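70 kDa protein (Xanthomonas sp., PDB 4B2N) is a diheme c-type rubber oxygenase, RoxA, a dioxygenase that cleaves the polyisoprene of latex processively. Local coordinates at residues A15-S23 and I355-V365; V277-T286 and R431-Q441. All coordinates share one frame; numbering follows the deposited sequence.

Contact 1: residues A15-S23 and I355-V365; sequences ALPLLDQAS and INTALAEQGAV
Leu18 and Leu19 lie against one side of the helix that begins at Thr357, and nearly all of the apolar contact is theirs. Leu18 rests its CB on the methyl of Ala364, CB to CB 4.0 Å, while its CD1 reaches further along, to 3.9 Å from Val365 CG2, and also touches the backbone O of Glu361. Leu19 divides its two methyls. CD1 meets Thr357 CG2 at 3.8 Å; CD2 sits over the turn at Ala360, 4.1 Å from Ala360 CB. Its CG packs on the aliphatic part of Glu361, whose side chain crosses it at about a right angle, with 3.9 Å between Leu19 CG and Glu361 CG. Thr357 can offer its methyl because CG2 stands opposite its own backbone N, with OG1 at chi1 -67°.

Segment 15-23, the irregular first residues of the model, runs along the first turns of helix 357-369, opposite to the helix direction, from Ala364 and Val365 back to Ile355. The C-terminal helix 649-660 packs beside both, Tyr658 touching Leu19 and Ala364, and Arg400 and His401 of helix 399-402 touch Leu18.

Polar contact runs through one water. It accepts from Leu19 N at 2.9 Å and donates to Glu361 OE2 at 3.0 Å, so the carboxylate is tied to the backbone of Leu19 while its CH2 groups serve the apolar patch. At the helix start Asn356 is the N-cap: its OD1 takes the N-H of Leu359 from above the carbonyl plane. Near that end Gln21 and Ile355 approach from opposite directions, Gln21 NE2 lying 3.9 Å from Ile355 CD1.

Contact 2: residues V277-T286 and R431-Q441; sequences VADAPHAGMT and RRMRLMADERQ. With HEC (heme c), chain C.
Arg432 touches Ala283 and Thr286 on its way to a propionate of heme c #1, and nearly every atom of its side chain has a partner. CB lies 3.6 Å from the backbone O of Ala283. CG leaves opposite the backbone N (chi1 164°) and passes the methyl of Thr286; the chain then bends at chi2 (59°), bringing CD to 3.6 Å from Thr286 CG2. NE donates an almost straight bond to HEC O1D, 2.7 Å and 171°, and NH2 reaches HEC O2D at 2.9 Å, so the guanidinium grips the carboxylate side-on, one nitrogen to each oxygen, with HEC CGD in the guanidinium plane. NH1 turns to a salt bridge with Asp303, while Leu435 CD2 lies over one face, offset toward its rim. Thr286 OG1 also donates to HEC O1D, at 2.7 Å, giving that oxygen two donors, one from each segment.

This is part of the propionate-binding side of the heme c #1 pocket, and Arg294 and Lys297 also bond to the same heme. The charge of Arg432 probably favours the ionised form of this propionate.

Beyond the propionate, Ala283 O makes a CA-H...O contact with Arg432 CA, and Ala283 CB packs on Leu435 CB. A water donates to both His282 O and Arg431 O, bridging the two backbones. Further out, Val277 CG1 comes within 3.5 Å of Arg440 NH2, and CG2 lies over one face of that guanidinium, toward its rim. Arg440 grips Asp438 side-on, NE to OD1 and NH2 to OD2; Asp438 OD1 also caps the helix by accepting from Arg440 N.

Overall arrangement
The two contacts share no element and do not touch; their nearest atoms are about 26 Å apart, although their segments alternate along the chain. Contact 1 lies towards the periphery, its centre about 29 Å from that of the chain, and joins the irregular N-terminal residues to a regular helix mainly through aliphatic side chains. Contact 2 is deeper, at about 17 Å, and pairs two largely irregular segments whose buried end is built from charge and hydrogen bonds around a heme propionate. Both are only partly buried and both use a bridging water. Each also lies near heme: the side chain of Ala364 is about 10 Å from that of Cys390, which binds heme c #2, whereas Thr286 and Arg432 of contact 2 bond to heme c #1.

Contact 1: residues A15-S23 and I355-V365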
loop_
_atom_site.group_PDB
_atom_site.type_symbol
_atom_site.label_atom_id
_atom_site.label_comp_id
_atom_site.label_asym_id
_atom_site.label_seq_id
_atom_site.Cartn_x
_atom_site.Cartn_y
_atom_site.Cartn_z
ATOM N N ALA A 15 -2.882 17.650 -35.135
ATOM C CA ALA A 15 -2.543 18.094 -33.758
ATOM C C ALA A 15 -2.883 16.940 -32.825
ATOM O O ALA A 15 -3.994 16.433 -32.895
ATOM C CB ALA A 15 -3.322 19.355 -33.383
ATOM N N LEU A 16 -1.925 16.551 -31.967
ATOM C CA LEU A 16 -1.987 15.391 -31.005
ATOM C C LEU A 16 -3.307 15.145 -30.264
ATOM O O LEU A 16 -4.044 16.101 -29.977
ATOM C CB LEU A 16 -0.900 15.582 -29.959
ATOM C CG LEU A 16 0.534 15.103 -30.178
ATOM C CD1 LEU A 16 0.647 13.737 -30.860
ATOM C CD2 LEU A 16 1.276 16.178 -30.940
ATOM N N PRO A 17 -3.608 13.867 -29.899
ATOM C CA PRO A 17 -4.858 13.633 -29.183
ATOM C C PRO A 17 -4.905 14.159 -27.737
ATOM O O PRO A 17 -3.862 14.381 -27.098
ATOM C CB PRO A 17 -4.978 12.096 -29.177
ATOM C CG PRO A 17 -3.558 11.632 -29.208
ATOM C CD PRO A 17 -2.855 12.615 -30.113
ATOM N N LEU A 18 -6.119 14.358 -27.242
ATOM C CA LEU A 18 -6.349 14.677 -25.831
ATOM C C LEU A 18 -6.432 13.344 -25.050
ATOM O O LEU A 18 -5.883 13.218 -23.957
ATOM C CB LEU A 18 -7.655 15.494 -25.657
ATOM C CG LEU A 18 -7.677 16.967 -26.066
ATOM C CD1 LEU A 18 -9.078 17.530 -26.122
ATOM C CD2 LEU A 18 -6.788 17.847 -25.198
ATOM N N LEU A 19 -7.110 12.354 -25.612
ATOM C CA LEU A 19 -7.336 11.091 -24.899
ATOM C C LEU A 19 -6.136 10.194 -25.158
ATOM O O LEU A 19 -5.404 10.366 -26.143
ATOM C CB LEU A 19 -8.613 10.428 -25.403
ATOM C CG LEU A 19 -9.871 11.248 -25.145
ATOM C CD1 LEU A 19 -11.110 10.431 -25.507
ATOM C CD2 LEU A 19 -9.961 11.776 -23.713
ATOM N N ASP A 20 -5.897 9.255 -24.261
ATOM C CA ASP A 20 -4.843 8.328 -24.438
ATOM C C ASP A 20 -5.213 7.030 -23.703
ATOM O O ASP A 20 -4.600 6.706 -22.682
ATOM C CB ASP A 20 -3.613 8.909 -23.767
ATOM C CG ASP A 20 -2.378 8.010 -23.906
ATOM O OD1 ASP A 20 -2.340 7.134 -24.744
ATOM O OD2 ASP A 20 -1.393 8.206 -23.231
ATOM N N GLN A 21 -6.169 6.284 -24.215
ATOM C CA GLN A 21 -6.624 5.021 -23.591
ATOM C C GLN A 21 -5.591 3.916 -23.912
ATOM O O GLN A 21 -5.116 3.860 -24.974
ATOM C CB GLN A 21 -8.029 4.716 -24.124
ATOM C CG GLN A 21 -8.962 5.923 -23.890
ATOM C CD GLN A 21 -10.197 5.995 -24.819
ATOM O OE1 GLN A 21 -10.180 6.606 -25.909
ATOM N NE2 GLN A 21 -11.292 5.401 -24.360
ATOM N N ALA A 22 -5.139 3.090 -22.960
ATOM C CA ALA A 22 -4.049 2.134 -23.299
ATOM C C ALA A 22 -4.173 0.927 -22.471
ATOM O O ALA A 22 -4.540 1.025 -21.294
ATOM C CB ALA A 22 -2.687 2.731 -23.140
ATOM N N SER A 23 -3.943 -0.220 -23.107
ATOM C CA SER A 23 -3.959 -1.474 -22.428
ATOM C C SER A 23 -2.603 -1.604 -21.752
ATOM O O SER A 23 -2.464 -2.223 -20.661
ATOM C CB SER A 23 -4.078 -2.568 -23.482
ATOM O OG SER A 23 -5.424 -2.711 -23.813
ATOM N N ILE A 355 -17.963 4.885 -22.754
ATOM C CA ILE A 355 -17.405 6.195 -22.510
ATOM C C ILE A 355 -17.896 7.128 -23.602
ATOM O O ILE A 355 -17.856 6.763 -24.782
ATOM C CB ILE A 355 -15.872 6.207 -22.552
ATOM C CG1 ILE A 355 -15.327 5.276 -21.449
ATOM C CG2 ILE A 355 -15.347 7.608 -22.321
ATOM C CD1 ILE A 355 -13.813 5.194 -21.357
ATOM N N ASN A 356 -18.311 8.314 -23.197
ATOM C CA ASN A 356 -18.692 9.409 -24.142
ATOM C C ASN A 356 -17.444 10.116 -24.532
ATOM O O ASN A 356 -16.923 10.863 -23.762
ATOM C CB ASN A 356 -19.646 10.373 -23.458
ATOM C CG ASN A 356 -20.174 11.450 -24.382
ATOM O OD1 ASN A 356 -19.446 12.163 -25.072
ATOM N ND2 ASN A 356 -21.471 11.541 -24.414
ATOM N N THR A 357 -16.950 9.891 -25.739
ATOM C CA THR A 357 -15.649 10.420 -26.114
ATOM C C THR A 357 -15.608 11.948 -26.075
ATOM O O THR A 357 -14.627 12.548 -25.621
ATOM C CB THR A 357 -15.303 9.945 -27.511
ATOM O OG1 THR A 357 -15.133 8.546 -27.428
ATOM C CG2 THR A 357 -13.999 10.581 -28.033
ATOM N N ALA A 358 -16.684 12.582 -26.531
ATOM C CA ALA A 358 -16.700 14.041 -26.505
ATOM C C ALA A 358 -16.745 14.621 -25.087
ATOM O O ALA A 358 -16.178 15.684 -24.832
ATOM C CB ALA A 358 -17.850 14.595 -27.358
ATOM N N LEU A 359 -17.457 13.965 -24.175
ATOM C CA LEU A 359 -17.531 14.440 -22.805
ATOM C C LEU A 359 -16.114 14.272 -22.155
ATOM O O LEU A 359 -15.603 15.176 -21.455
ATOM C CB LEU A 359 -18.650 13.658 -22.065
ATOM C CG LEU A 359 -18.929 13.996 -20.614
ATOM C CD1 LEU A 359 -19.153 15.501 -20.484
ATOM C CD2 LEU A 359 -20.019 13.112 -19.960
ATOM N N ALA A 360 -15.480 13.135 -22.439
ATOM C CA ALA A 360 -14.131 12.833 -21.951
ATOM C C ALA A 360 -13.086 13.856 -22.439
ATOM O O ALA A 360 -12.131 14.235 -21.708
ATOM C CB ALA A 360 -13.760 11.405 -22.342
ATOM N N GLU A 361 -13.314 14.381 -23.646
ATOM C CA GLU A 361 -12.400 15.387 -24.181
ATOM C C GLU A 361 -12.626 16.738 -23.498
ATOM O O GLU A 361 -11.690 17.484 -23.300
ATOM C CB GLU A 361 -12.499 15.487 -25.711
ATOM C CG GLU A 361 -11.988 14.220 -26.405
ATOM C CD GLU A 361 -11.757 14.397 -27.896
ATOM O OE1 GLU A 361 -11.847 15.548 -28.393
ATOM O OE2 GLU A 361 -11.478 13.387 -28.576
ATOM N N GLN A 362 -13.865 17.086 -23.180
ATOM C CA GLN A 362 -14.089 18.282 -22.361
ATOM C C GLN A 362 -13.405 18.107 -20.991
ATOM O O GLN A 362 -12.743 19.013 -20.484
ATOM C CB GLN A 362 -15.584 18.545 -22.205
ATOM C CG GLN A 362 -16.195 18.965 -23.544
ATOM C CD GLN A 362 -17.666 19.301 -23.483
ATOM O OE1 GLN A 362 -18.164 20.059 -24.334
ATOM N NE2 GLN A 362 -18.378 18.749 -22.515
ATOM N N GLY A 363 -13.561 16.911 -20.412
ATOM C CA GLY A 363 -12.867 16.584 -19.170
ATOM C C GLY A 363 -11.341 16.660 -19.300
ATOM O O GLY A 363 -10.670 17.072 -18.379
ATOM N N ALA A 364 -10.809 16.254 -20.438
ATOM C CA ALA A 364 -9.392 16.263 -20.639
ATOM C C ALA A 364 -8.900 17.663 -20.560
ATOM O O ALA A 364 -7.868 17.943 -19.973
ATOM C CB ALA A 364 -9.036 15.648 -21.954
ATOM N N VAL A 365 -9.674 18.572 -21.151
ATOM C CA VAL A 365 -9.306 19.964 -21.143
ATOM C C VAL A 365 -9.365 20.536 -19.740
ATOM O O VAL A 365 -8.469 21.296 -19.358
ATOM C CB VAL A 365 -10.190 20.810 -22.120
ATOM C CG1 VAL A 365 -9.779 22.288 -22.062
ATOM C CG2 VAL A 365 -9.935 20.332 -23.535
HETATM O O HOH W 1 -8.547 12.679 -28.132
#

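Contact 2: residues V277-T286 and R431-Q441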
loop_
_atom_site.group_PDB
_atom_site.type_symbol
_atom_site.label_atom_id
_atom_site.label_comp_id
_atom_site.label_asym_id
_atom_site.label_seq_id
_atom_site.Cartn_x
_atom_site.Cartn_y
_atom_site.Cartn_z
ATOM N N VAL A 277 10.917 5.045 19.489
ATOM C CA VAL A 277 10.269 6.233 20.090
ATOM C C VAL A 277 8.872 5.709 20.475
ATOM O O VAL A 277 7.981 5.685 19.636
ATOM C CB VAL A 277 10.240 7.413 19.075
ATOM C CG1 VAL A 277 9.543 8.654 19.639
ATOM C CG2 VAL A 277 11.659 7.764 18.633
ATOM N N ALA A 278 8.696 5.214 21.707
ATOM C CA ALA A 278 7.472 4.417 22.058
ATOM C C ALA A 278 6.170 5.216 22.090
ATOM O O ALA A 278 5.093 4.658 22.304
ATOM C CB ALA A 278 7.642 3.662 23.370
ATOM N N ASP A 279 6.292 6.508 21.839
ATOM C CA ASP A 279 5.224 7.485 21.980
ATOM C C ASP A 279 5.081 8.257 20.648
ATOM O O ASP A 279 4.488 9.320 20.643
ATOM C CB ASP A 279 5.639 8.471 23.068
ATOM C CG ASP A 279 7.047 9.020 22.814
ATOM O OD1 ASP A 279 8.049 8.290 23.029
ATOM O OD2 ASP A 279 7.158 10.160 22.333
ATOM N N ALA A 280 5.670 7.758 19.545
ATOM C CA ALA A 280 5.420 8.358 18.227
ATOM C C ALA A 280 3.922 8.226 18.053
ATOM O O ALA A 280 3.332 7.241 18.469
ATOM C CB ALA A 280 6.143 7.610 17.122
ATOM N N PRO A 281 3.274 9.236 17.479
ATOM C CA PRO A 281 1.817 9.068 17.403
ATOM C C PRO A 281 1.444 7.975 16.348
ATOM O O PRO A 281 2.183 7.786 15.371
ATOM C CB PRO A 281 1.345 10.502 17.019
ATOM C CG PRO A 281 2.452 10.923 16.086
ATOM C CD PRO A 281 3.738 10.435 16.757
ATOM N N HIS A 282 0.379 7.218 16.594
ATOM C CA HIS A 282 -0.137 6.239 15.630
ATOM C C HIS A 282 -0.422 6.927 14.297
ATOM O O HIS A 282 -1.026 8.031 14.253
ATOM C CB HIS A 282 -1.384 5.598 16.222
ATOM C CG HIS A 282 -1.872 4.349 15.483
ATOM N ND1 HIS A 282 -2.361 4.389 14.209
ATOM C CD2 HIS A 282 -2.000 3.005 15.907
ATOM C CE1 HIS A 282 -2.738 3.142 13.820
ATOM N NE2 HIS A 282 -2.531 2.294 14.861
ATOM N N ALA A 283 0.025 6.316 13.195
ATOM C CA ALA A 283 -0.160 6.935 11.883
ATOM C C ALA A 283 -1.619 6.815 11.280
ATOM O O ALA A 283 -1.910 7.410 10.242
ATOM C CB ALA A 283 0.904 6.437 10.912
ATOM N N GLY A 284 -2.517 6.118 11.973
ATOM C CA GLY A 284 -3.847 5.841 11.458
ATOM C C GLY A 284 -3.836 4.604 10.544
ATOM O O GLY A 284 -2.812 3.943 10.359
ATOM N N MET A 285 -4.955 4.382 9.886
ATOM C CA MET A 285 -5.071 3.330 8.925
ATOM C C MET A 285 -4.657 3.928 7.576
ATOM O O MET A 285 -5.056 5.016 7.229
ATOM C CB MET A 285 -6.500 2.841 8.861
ATOM C CG MET A 285 -7.035 2.365 10.211
ATOM S SD MET A 285 -6.134 0.878 10.733
ATOM C CE MET A 285 -5.344 1.458 12.189
ATOM N N THR A 286 -3.898 3.158 6.798
ATOM C CA THR A 286 -3.815 3.481 5.384
ATOM C C THR A 286 -4.233 2.345 4.475
ATOM O O THR A 286 -4.183 1.135 4.868
ATOM C CB THR A 286 -2.492 4.104 4.938
ATOM O OG1 THR A 286 -1.437 3.166 5.088
ATOM C CG2 THR A 286 -2.256 5.459 5.712
ATOM N N ARG A 431 -3.079 12.255 10.103
ATOM C CA ARG A 431 -2.395 11.393 11.091
ATOM C C ARG A 431 -1.248 10.665 10.407
ATOM O O ARG A 431 -0.183 10.469 11.020
ATOM C CB ARG A 431 -3.271 10.298 11.708
ATOM C CG ARG A 431 -4.499 10.781 12.475
ATOM C CD ARG A 431 -4.058 11.758 13.579
ATOM N NE ARG A 431 -5.196 12.092 14.437
ATOM C CZ ARG A 431 -5.128 12.760 15.588
ATOM N NH1 ARG A 431 -3.952 13.169 16.056
ATOM N NH2 ARG A 431 -6.260 12.996 16.276
ATOM N N ARG A 432 -1.471 10.237 9.156
ATOM C CA ARG A 432 -0.472 9.417 8.497
ATOM C C ARG A 432 0.840 10.230 8.278
ATOM O O ARG A 432 1.924 9.715 8.397
ATOM C CB ARG A 432 -1.010 8.963 7.121
ATOM C CG ARG A 432 0.053 8.410 6.136
ATOM C CD ARG A 432 0.782 7.188 6.761
ATOM N NE ARG A 432 1.742 6.683 5.791
ATOM C CZ ARG A 432 2.939 7.236 5.575
ATOM N NH1 ARG A 432 3.374 8.231 6.373
ATOM N NH2 ARG A 432 3.745 6.757 4.622
ATOM N N MET A 433 0.732 11.503 7.922
ATOM C CA MET A 433 1.938 12.251 7.641
ATOM C C MET A 433 2.864 12.471 8.871
ATOM O O MET A 433 4.030 12.874 8.707
ATOM C CB MET A 433 1.637 13.557 6.881
ATOM C CG MET A 433 1.164 14.671 7.763
ATOM S SD MET A 433 1.559 15.981 6.633
ATOM C CE MET A 433 3.293 16.288 6.956
ATOM N N ARG A 434 2.403 12.120 10.061
ATOM C CA ARG A 434 3.240 12.138 11.266
ATOM C C ARG A 434 4.050 10.862 11.540
ATOM O O ARG A 434 4.840 10.796 12.491
ATOM C CB ARG A 434 2.363 12.434 12.505
ATOM C CG ARG A 434 1.192 13.390 12.225
ATOM C CD ARG A 434 1.626 14.832 12.247
ATOM N NE ARG A 434 0.592 15.854 11.967
ATOM C CZ ARG A 434 -0.577 16.024 12.601
ATOM N NH1 ARG A 434 -1.012 15.176 13.531
ATOM N NH2 ARG A 434 -1.364 17.038 12.242
ATOM N N LEU A 435 3.837 9.825 10.750
ATOM C CA LEU A 435 4.548 8.593 10.989
ATOM C C LEU A 435 6.064 8.804 11.238
ATOM O O LEU A 435 6.610 8.312 12.237
ATOM C CB LEU A 435 4.326 7.615 9.834
ATOM C CG LEU A 435 5.203 6.361 9.828
ATOM C CD1 LEU A 435 4.646 5.286 10.731
ATOM C CD2 LEU A 435 5.363 5.885 8.395
ATOM N N MET A 436 6.768 9.477 10.342
ATOM C CA MET A 436 8.195 9.555 10.676
ATOM C C MET A 436 8.591 11.035 10.829
ATOM O O MET A 436 9.671 11.446 10.419
ATOM C CB MET A 436 8.997 8.848 9.596
ATOM C CG MET A 436 8.928 7.321 9.714
ATOM S SD MET A 436 10.216 6.621 10.724
ATOM C CE MET A 436 11.679 6.702 9.677
ATOM N N ALA A 437 7.668 11.822 11.385
ATOM C CA ALA A 437 7.909 13.220 11.599
ATOM C C ALA A 437 9.132 13.514 12.517
ATOM O O ALA A 437 9.810 14.535 12.320
ATOM C CB ALA A 437 6.635 13.911 12.145
ATOM N N ASP A 438 9.410 12.638 13.464
ATOM C CA ASP A 438 10.495 12.823 14.459
ATOM C C ASP A 438 11.886 12.542 13.858
ATOM O O ASP A 438 12.138 11.410 13.362
ATOM C CB ASP A 438 10.244 11.863 15.626
ATOM C CG ASP A 438 11.057 12.187 16.852
ATOM O OD1 ASP A 438 12.304 12.333 16.806
ATOM O OD2 ASP A 438 10.419 12.241 17.924
ATOM N N GLU A 439 12.793 13.530 13.950
ATOM C CA GLU A 439 14.157 13.416 13.438
ATOM C C GLU A 439 14.833 12.166 13.961
ATOM O O GLU A 439 15.655 11.553 13.253
ATOM C CB GLU A 439 14.975 14.675 13.803
ATOM C CG GLU A 439 16.456 14.655 13.417
ATOM C CD GLU A 439 16.684 14.868 11.909
ATOM O OE1 GLU A 439 15.700 15.103 11.167
ATOM O OE2 GLU A 439 17.843 14.787 11.423
ATOM N N ARG A 440 14.509 11.786 15.206
ATOM C CA ARG A 440 15.178 10.624 15.843
ATOM C C ARG A 440 14.882 9.356 15.065
ATOM O O ARG A 440 15.750 8.521 14.872
ATOM C CB ARG A 440 14.712 10.417 17.290
ATOM C CG ARG A 440 15.259 11.491 18.246
ATOM C CD ARG A 440 14.614 11.384 19.608
ATOM N NE ARG A 440 13.172 11.598 19.563
ATOM C CZ ARG A 440 12.356 11.472 20.616
ATOM N NH1 ARG A 440 12.837 11.098 21.811
ATOM N NH2 ARG A 440 11.059 11.650 20.457
ATOM N N GLN A 441 13.619 9.209 14.679
ATOM C CA GLN A 441 13.193 8.076 13.891
ATOM C C GLN A 441 13.855 8.033 12.491
ATOM O O GLN A 441 14.342 6.959 12.028
ATOM C CB GLN A 441 11.677 8.138 13.768
ATOM C CG GLN A 441 10.920 7.861 15.085
ATOM C CD GLN A 441 9.428 8.017 14.840
ATOM O OE1 GLN A 441 8.980 9.099 14.457
ATOM N NE2 GLN A 441 8.672 6.939 14.962
HETATM FE FE HEC C . 2.454 -2.977 0.882
HETATM C CHA HEC C . 2.910 0.443 0.360
HETATM C CHB HEC C . 4.847 -3.683 -1.595
HETATM C CHC HEC C . 2.596 -6.371 1.816
HETATM C CHD HEC C . -0.246 -2.404 2.806
HETATM N NA HEC C . 3.614 -1.938 -0.285
HETATM C C1A HEC C . 3.564 -0.528 -0.504
HETATM C C2A HEC C . 4.325 -0.096 -1.667
HETATM C C3A HEC C . 4.908 -1.257 -2.253
HETATM C C4A HEC C . 4.434 -2.356 -1.403
HETATM C CMA HEC C . 5.742 -1.329 -3.517
HETATM C CAA HEC C . 4.516 1.335 -2.230
HETATM C CBA HEC C . 3.247 1.652 -3.023
HETATM C CGA HEC C . 3.199 3.095 -3.492
HETATM O O1A HEC C . 3.491 4.068 -2.714
HETATM O O2A HEC C . 2.778 3.226 -4.644
HETATM N NB HEC C . 3.567 -4.596 0.310
HETATM C C1B HEC C . 4.391 -4.743 -0.734
HETATM C C2B HEC C . 4.966 -6.068 -0.913
HETATM C C3B HEC C . 4.331 -6.840 0.084
HETATM C C4B HEC C . 3.445 -5.882 0.736
HETATM C CMB HEC C . 5.969 -6.363 -1.954
HETATM C CAB HEC C . 4.536 -8.282 0.468
HETATM C CBB HEC C . 5.838 -8.592 0.944
HETATM N NC HEC C . 1.431 -4.227 2.030
HETATM C C1C HEC C . 1.550 -5.558 2.388
HETATM C C2C HEC C . 0.464 -6.033 3.282
HETATM C C3C HEC C . -0.335 -4.823 3.575
HETATM C C4C HEC C . 0.292 -3.752 2.805
HETATM C CMC HEC C . 0.357 -7.463 3.802
HETATM C CAC HEC C . -1.532 -4.677 4.463
HETATM C CBC HEC C . -1.520 -5.354 5.687
HETATM N ND HEC C . 1.529 -1.265 1.482
HETATM C C1D HEC C . 0.453 -1.238 2.266
HETATM C C2D HEC C . -0.035 0.077 2.528
HETATM C C3D HEC C . 0.897 0.901 1.824
HETATM C C4D HEC C . 1.844 -0.032 1.225
HETATM C CMD HEC C . -1.202 0.555 3.316
HETATM C CAD HEC C . 0.904 2.388 1.881
HETATM C CBD HEC C . 1.616 2.584 3.276
HETATM C CGD HEC C . 1.638 4.053 3.628
HETATM O O1D HEC C . 0.833 4.521 4.473
HETATM O O2D HEC C . 2.439 4.778 2.948
HETATM O O HOH W 2 -0.121 10.713 13.789
#